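Local coordinates for ribonuclease VapC (Caulobacter crescentus, PDB 5K8J), which probably acts as a magnesium-dependent ribonuclease, the toxin half of a toxin-antitoxin pair that a VapB antitoxin holds in check, at residues L5-A10 and R96-Q101; R80-S85 and R118-L123. All coordinates share one frame; numbering follows the deposited sequence.

Contact 1. Residues L5-A10 and R96-Q101; sequences LDTNVA and RMIAAQ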
loop_
_atom_site.group_PDB
_atom_site.type_symbol
_atom_site.label_atom_id
_atom_site.label_comp_id
_atom_site.label_asym_id
_atom_site.label_seq_id
_atom_site.Cartn_x
_atom_site.Cartn_y
_atom_site.Cartn_z
ATOM N N LEU B 5 24.469 4.670 1.410
ATOM C CA LEU B 5 25.781 4.100 1.163
ATOM C C LEU B 5 25.643 2.611 0.921
ATOM O O LEU B 5 25.024 1.908 1.724
ATOM C CB LEU B 5 26.710 4.315 2.365
ATOM C CG LEU B 5 26.957 5.764 2.767
ATOM C CD1 LEU B 5 28.066 5.860 3.875
ATOM C CD2 LEU B 5 27.379 6.610 1.575
ATOM N N ASP B 6 26.247 2.116 -0.154
ATOM C CA ASP B 6 26.292 0.668 -0.328
ATOM C C ASP B 6 27.118 0.042 0.794
ATOM O O ASP B 6 27.963 0.682 1.425
ATOM C CB ASP B 6 26.876 0.304 -1.694
ATOM C CG ASP B 6 26.510 -1.135 -2.155
ATOM O OD1 ASP B 6 25.763 -1.861 -1.429
ATOM O OD2 ASP B 6 26.977 -1.498 -3.268
ATOM N N THR B 7 26.888 -1.242 1.025
ATOM C CA THR B 7 27.583 -1.893 2.144
ATOM C C THR B 7 29.100 -1.760 2.042
ATOM O O THR B 7 29.783 -1.547 3.057
ATOM C CB THR B 7 27.187 -3.361 2.205
ATOM O OG1 THR B 7 25.777 -3.431 2.403
ATOM C CG2 THR B 7 27.917 -4.079 3.322
ATOM N N ASN B 8 29.654 -1.943 0.837
ATOM C CA ASN B 8 31.106 -1.906 0.663
ATOM C C ASN B 8 31.648 -0.567 1.120
ATOM O O ASN B 8 32.701 -0.489 1.758
ATOM C CB ASN B 8 31.461 -2.139 -0.806
ATOM C CG ASN B 8 30.538 -1.300 -1.780
ATOM O OD1 ASN B 8 30.067 -0.231 -1.412
ATOM N ND2 ASN B 8 30.290 -1.795 -2.988
ATOM N N VAL B 9 30.935 0.514 0.787
ATOM C CA VAL B 9 31.348 1.850 1.211
ATOM C C VAL B 9 31.352 1.937 2.735
ATOM O O VAL B 9 32.292 2.473 3.341
ATOM C CB VAL B 9 30.429 2.926 0.589
ATOM C CG1 VAL B 9 30.803 4.323 1.080
ATOM C CG2 VAL B 9 30.496 2.881 -0.936
ATOM N N ALA B 10 30.282 1.437 3.374
ATOM C CA ALA B 10 30.211 1.462 4.826
ATOM C C ALA B 10 31.304 0.612 5.459
ATOM O O ALA B 10 31.823 0.965 6.523
ATOM C CB ALA B 10 28.838 0.998 5.290
ATOM N N ARG B 96 19.810 -5.374 -4.713
ATOM C CA ARG B 96 18.520 -4.831 -5.106
ATOM C C ARG B 96 17.643 -4.443 -3.908
ATOM O O ARG B 96 16.840 -3.504 -3.990
ATOM C CB ARG B 96 17.844 -5.857 -6.021
ATOM C CG ARG B 96 18.496 -5.948 -7.380
ATOM C CD ARG B 96 18.035 -7.181 -8.112
ATOM N NE ARG B 96 18.512 -7.166 -9.487
ATOM C CZ ARG B 96 18.056 -7.990 -10.427
ATOM N NH1 ARG B 96 17.137 -8.867 -10.109
ATOM N NH2 ARG B 96 18.492 -7.922 -11.686
HETATM N N MSE B 97 17.789 -5.119 -2.761
HETATM C CA MSE B 97 17.095 -4.719 -1.546
HETATM C C MSE B 97 17.546 -3.328 -1.107
HETATM O O MSE B 97 16.715 -2.491 -0.771
HETATM C CB MSE B 97 17.340 -5.738 -0.422
HETATM C CG MSE B 97 16.603 -7.057 -0.623
HETATM SE SE MSE B 97 17.029 -8.295 0.846
HETATM C CE MSE B 97 16.000 -7.507 2.185
ATOM N N ILE B 98 18.862 -3.108 -1.093
ATOM C CA ILE B 98 19.341 -1.803 -0.651
ATOM C C ILE B 98 18.956 -0.722 -1.665
ATOM O O ILE B 98 18.506 0.379 -1.298
ATOM C CB ILE B 98 20.853 -1.855 -0.384
ATOM C CG1 ILE B 98 21.149 -2.933 0.674
ATOM C CG2 ILE B 98 21.324 -0.461 0.085
ATOM C CD1 ILE B 98 22.604 -3.158 0.937
ATOM N N ALA B 99 19.108 -1.015 -2.953
ATOM C CA ALA B 99 18.661 -0.069 -3.967
ATOM C C ALA B 99 17.172 0.233 -3.846
ATOM O O ALA B 99 16.742 1.376 -4.049
ATOM C CB ALA B 99 18.974 -0.615 -5.362
ATOM N N ALA B 100 16.363 -0.779 -3.511
ATOM C CA ALA B 100 14.926 -0.582 -3.316
ATOM C C ALA B 100 14.641 0.413 -2.196
ATOM O O ALA B 100 13.695 1.200 -2.264
ATOM C CB ALA B 100 14.263 -1.937 -3.017
ATOM N N GLN B 101 15.452 0.392 -1.146
ATOM C CA GLN B 101 15.257 1.344 -0.069
ATOM C C GLN B 101 15.611 2.752 -0.520
ATOM O O GLN B 101 14.943 3.714 -0.149
ATOM C CB GLN B 101 16.134 0.956 1.104
ATOM C CG GLN B 101 15.722 -0.363 1.716
ATOM C CD GLN B 101 16.650 -0.750 2.832
ATOM O OE1 GLN B 101 17.715 -1.273 2.578
ATOM N NE2 GLN B 101 16.249 -0.501 4.080
#
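Ile98 reaches from helix 93-104 to Asp6 and Thr7, a small buried contact near the centre of the chain, where the end of strand 3-5 turns into helix 7-15. The touching is done by one methyl group. Ile98 CD1 lies 3.5 Å from Thr7 OG1 and 4.2 Å from Asp6 OD1; this terminal methyl makes the approach, and the isoleucine side chain crosses those of both residues at about a right angle. CG1 stands opposite the carbonyl carbon (chi1 -58°) and the chain runs on extended, which carries CD1 far enough to bridge a backbone gap of 7.4 Å between Asp6 CA and Ile98 CA. The Ile98 side chain also touches Ile36, Ser37 and Phe109, an apolar branched residue suiting this buried place, while its methyl packs against one side of the polar groups.

Those groups are occupied in other directions. Thr7 OG1 is hydrogen-bonded to Glu40 and Ser37 of helix 35-45, so the buried hydroxyl has polar partners on that helix, and Ile98 CD1 meets it by packing alone. Asp6, the N-cap residue of helix 7-15, folds its carboxylate back over its neighbour: Thr7 N donates to Asp6 OD1 at 2.8 Å, coming from 41° out of the carboxylate plane and with a bent N-H...O angle of 138°. The other oxygen, OD2, is held by Thr111 OG1 at the end of strand 108-111. Arg74 of the VapB chain makes a weak, long ion pair with OD1. An aspartate just after the first strand, close to the acidic Asp95 and predicted to bind magnesium, is characteristic of the PIN-domain active site.

Contact 2. Residues R80-S85 and R118-L123; sequences RRIVES and RDIPGL
Ile82 of helix 73-86 packs against Ile120 in the segment that leads toward the last strand, and this apolar pair is the tight half of the contact. The two side chains meet at a slant, with Ile82 CD1 3.9 Å and Ile82 CG1 4.0 Å from Ile120 CG2. On the other branch, Ile82 CG2 approaches Ile120 CG1 at 4.2 Å. With Ile120 CG1 beside the backbone N (chi1 -61°), the CG2 methyl stands anti to that N, where it meets Ile82 CD1 and CG1. Branched isoleucines suit the place, since each offers two arms to a buried seam.

One helical turn further on, the packing gives way to a looser, wetter edge, on which the VapB chain packs with Met65 against Ser85 and Thr61 against Pro121. Ser85 OG rests 3.6 Å from Pro121 CG, an approach without a polar partner on the ring. A water bridges this edge: it lies 2.9 Å from Ser85 OG, the hydroxyl of a short side chain, and donates to Asp119 O, also at 2.9 Å. Beyond Pro121, whose rigid ring suits a type II turn from Ile120 to Leu123, Gly122 takes a backbone shape that calls for glycine, and its N-H is bound by Gln64 of the VapB chain.

Ile82 and Ile120 both also touch Leu103, so helix 93-104 closes the seam between helix 73-86 and the connection from strand 108-111 to strand 125-127.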
loop_
_atom_site.group_PDB
_atom_site.type_symbol
_atom_site.label_atom_id
_atom_site.label_comp_id
_atom_site.label_asym_id
_atom_site.label_seq_id
_atom_site.Cartn_x
_atom_site.Cartn_y
_atom_site.Cartn_z
ATOM N N ARG B 80 9.842 -5.686 -5.742
ATOM C CA ARG B 80 8.976 -6.359 -6.707
ATOM C C ARG B 80 9.031 -5.660 -8.048
ATOM O O ARG B 80 9.150 -6.312 -9.089
ATOM C CB ARG B 80 7.549 -6.425 -6.164
ATOM C CG ARG B 80 6.503 -6.934 -7.172
ATOM C CD ARG B 80 5.073 -6.917 -6.556
ATOM N NE ARG B 80 4.637 -5.543 -6.320
ATOM C CZ ARG B 80 3.727 -5.166 -5.426
ATOM N NH1 ARG B 80 3.137 -6.060 -4.636
ATOM N NH2 ARG B 80 3.418 -3.878 -5.321
ATOM N N ARG B 81 8.937 -4.326 -8.058
ATOM C CA ARG B 81 9.021 -3.623 -9.339
ATOM C C ARG B 81 10.367 -3.846 -10.019
ATOM O O ARG B 81 10.443 -3.922 -11.249
ATOM C CB ARG B 81 8.748 -2.135 -9.132
ATOM C CG ARG B 81 7.254 -1.871 -8.835
ATOM C CD ARG B 81 6.893 -0.390 -8.930
ATOM N NE ARG B 81 7.415 0.326 -7.775
ATOM C CZ ARG B 81 6.754 0.446 -6.629
ATOM N NH1 ARG B 81 5.546 -0.094 -6.482
ATOM N NH2 ARG B 81 7.302 1.088 -5.615
ATOM N N ILE B 82 11.453 -3.920 -9.248
ATOM C CA ILE B 82 12.762 -4.178 -9.846
ATOM C C ILE B 82 12.782 -5.523 -10.565
ATOM O O ILE B 82 13.203 -5.614 -11.715
ATOM C CB ILE B 82 13.873 -4.124 -8.785
ATOM C CG1 ILE B 82 14.042 -2.711 -8.243
ATOM C CG2 ILE B 82 15.158 -4.602 -9.384
ATOM C CD1 ILE B 82 15.057 -2.576 -7.054
ATOM N N VAL B 83 12.356 -6.600 -9.892
ATOM C CA VAL B 83 12.419 -7.899 -10.553
ATOM C C VAL B 83 11.385 -8.004 -11.675
ATOM O O VAL B 83 11.611 -8.717 -12.660
ATOM C CB VAL B 83 12.293 -9.062 -9.542
ATOM C CG1 VAL B 83 13.519 -9.109 -8.604
ATOM C CG2 VAL B 83 10.985 -8.995 -8.724
ATOM N N GLU B 84 10.257 -7.276 -11.582
ATOM C CA GLU B 84 9.291 -7.280 -12.682
ATOM C C GLU B 84 9.919 -6.780 -13.966
ATOM O O GLU B 84 9.548 -7.209 -15.077
ATOM C CB GLU B 84 8.081 -6.391 -12.354
ATOM C CG GLU B 84 7.065 -7.016 -11.448
ATOM C CD GLU B 84 5.917 -6.065 -11.111
ATOM O OE1 GLU B 84 5.911 -4.868 -11.556
ATOM O OE2 GLU B 84 4.986 -6.531 -10.436
ATOM N N SER B 85 10.832 -5.833 -13.838
ATOM C CA SER B 85 11.506 -5.240 -14.979
ATOM C C SER B 85 12.775 -5.994 -15.371
ATOM O O SER B 85 12.983 -6.322 -16.545
ATOM C CB SER B 85 11.874 -3.795 -14.654
ATOM O OG SER B 85 12.354 -3.179 -15.833
ATOM N N ARG B 118 22.912 -1.271 -13.006
ATOM C CA ARG B 118 22.549 -0.646 -14.260
ATOM C C ARG B 118 21.175 -1.083 -14.744
ATOM O O ARG B 118 20.581 -0.398 -15.580
ATOM C CB ARG B 118 23.618 -0.995 -15.309
ATOM C CG ARG B 118 23.452 -0.324 -16.662
ATOM C CD ARG B 118 24.404 -0.927 -17.701
ATOM N NE ARG B 118 24.137 -0.431 -19.053
ATOM C CZ ARG B 118 25.031 0.155 -19.851
ATOM N NH1 ARG B 118 26.288 0.329 -19.458
ATOM N NH2 ARG B 118 24.665 0.564 -21.064
ATOM N N ASP B 119 20.668 -2.203 -14.243
ATOM C CA ASP B 119 19.399 -2.754 -14.683
ATOM C C ASP B 119 18.239 -2.337 -13.799
ATOM O O ASP B 119 17.161 -2.921 -13.914
ATOM C CB ASP B 119 19.478 -4.291 -14.763
ATOM C CG ASP B 119 19.842 -4.937 -13.440
ATOM O OD1 ASP B 119 19.969 -4.205 -12.442
ATOM O OD2 ASP B 119 20.014 -6.190 -13.403
ATOM N N ILE B 120 18.423 -1.351 -12.922
ATOM C CA ILE B 120 17.373 -0.914 -12.009
ATOM C C ILE B 120 16.788 0.404 -12.501
ATOM O O ILE B 120 17.425 1.462 -12.363
ATOM C CB ILE B 120 17.912 -0.775 -10.580
ATOM C CG1 ILE B 120 18.431 -2.140 -10.091
ATOM C CG2 ILE B 120 16.853 -0.228 -9.642
ATOM C CD1 ILE B 120 19.103 -2.075 -8.774
ATOM N N PRO B 121 15.598 0.400 -13.087
ATOM C CA PRO B 121 15.047 1.658 -13.599
ATOM C C PRO B 121 14.772 2.637 -12.477
ATOM O O PRO B 121 14.242 2.271 -11.432
ATOM C CB PRO B 121 13.736 1.232 -14.281
ATOM C CG PRO B 121 13.894 -0.238 -14.555
ATOM C CD PRO B 121 14.737 -0.756 -13.409
ATOM N N GLY B 122 15.093 3.910 -12.730
ATOM C CA GLY B 122 14.726 4.965 -11.829
ATOM C C GLY B 122 15.734 5.252 -10.744
ATOM O O GLY B 122 15.551 6.218 -9.998
ATOM N N LEU B 123 16.772 4.445 -10.621
ATOM C CA LEU B 123 17.715 4.598 -9.525
ATOM C C LEU B 123 18.730 5.690 -9.857
ATOM O O LEU B 123 19.325 5.687 -10.944
ATOM C CB LEU B 123 18.453 3.291 -9.292
ATOM C CG LEU B 123 19.454 3.264 -8.146
ATOM C CD1 LEU B 123 18.782 3.348 -6.801
ATOM C CD2 LEU B 123 20.290 2.021 -8.229
HETATM O O HOH W 1 15.218 -3.526 -15.913
#

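Helix 93-104 joins the two contacts, whose centres are 14 Å apart: it supplies Ile98 to contact 1, while Arg96 and Ala99 face contact 2. Arg96 NH2 forms a 2.9 Å salt bridge with Asp119 OD2, which also pairs with Lys92, and Ala99 CB packs 3.7 Å from Ile120 CD1. Contact 1 holds Asp6 of the predicted magnesium site, its side chain about 5 Å from that of Asp95. Contact 2 flanks that site, the side chain of Ile120 lying about 6 Å from the side chain of Asp95 and about 10 Å from that of Asp6. The VapB chain reaches both contacts, approaching the predicted metal site as well as the edge of the loop.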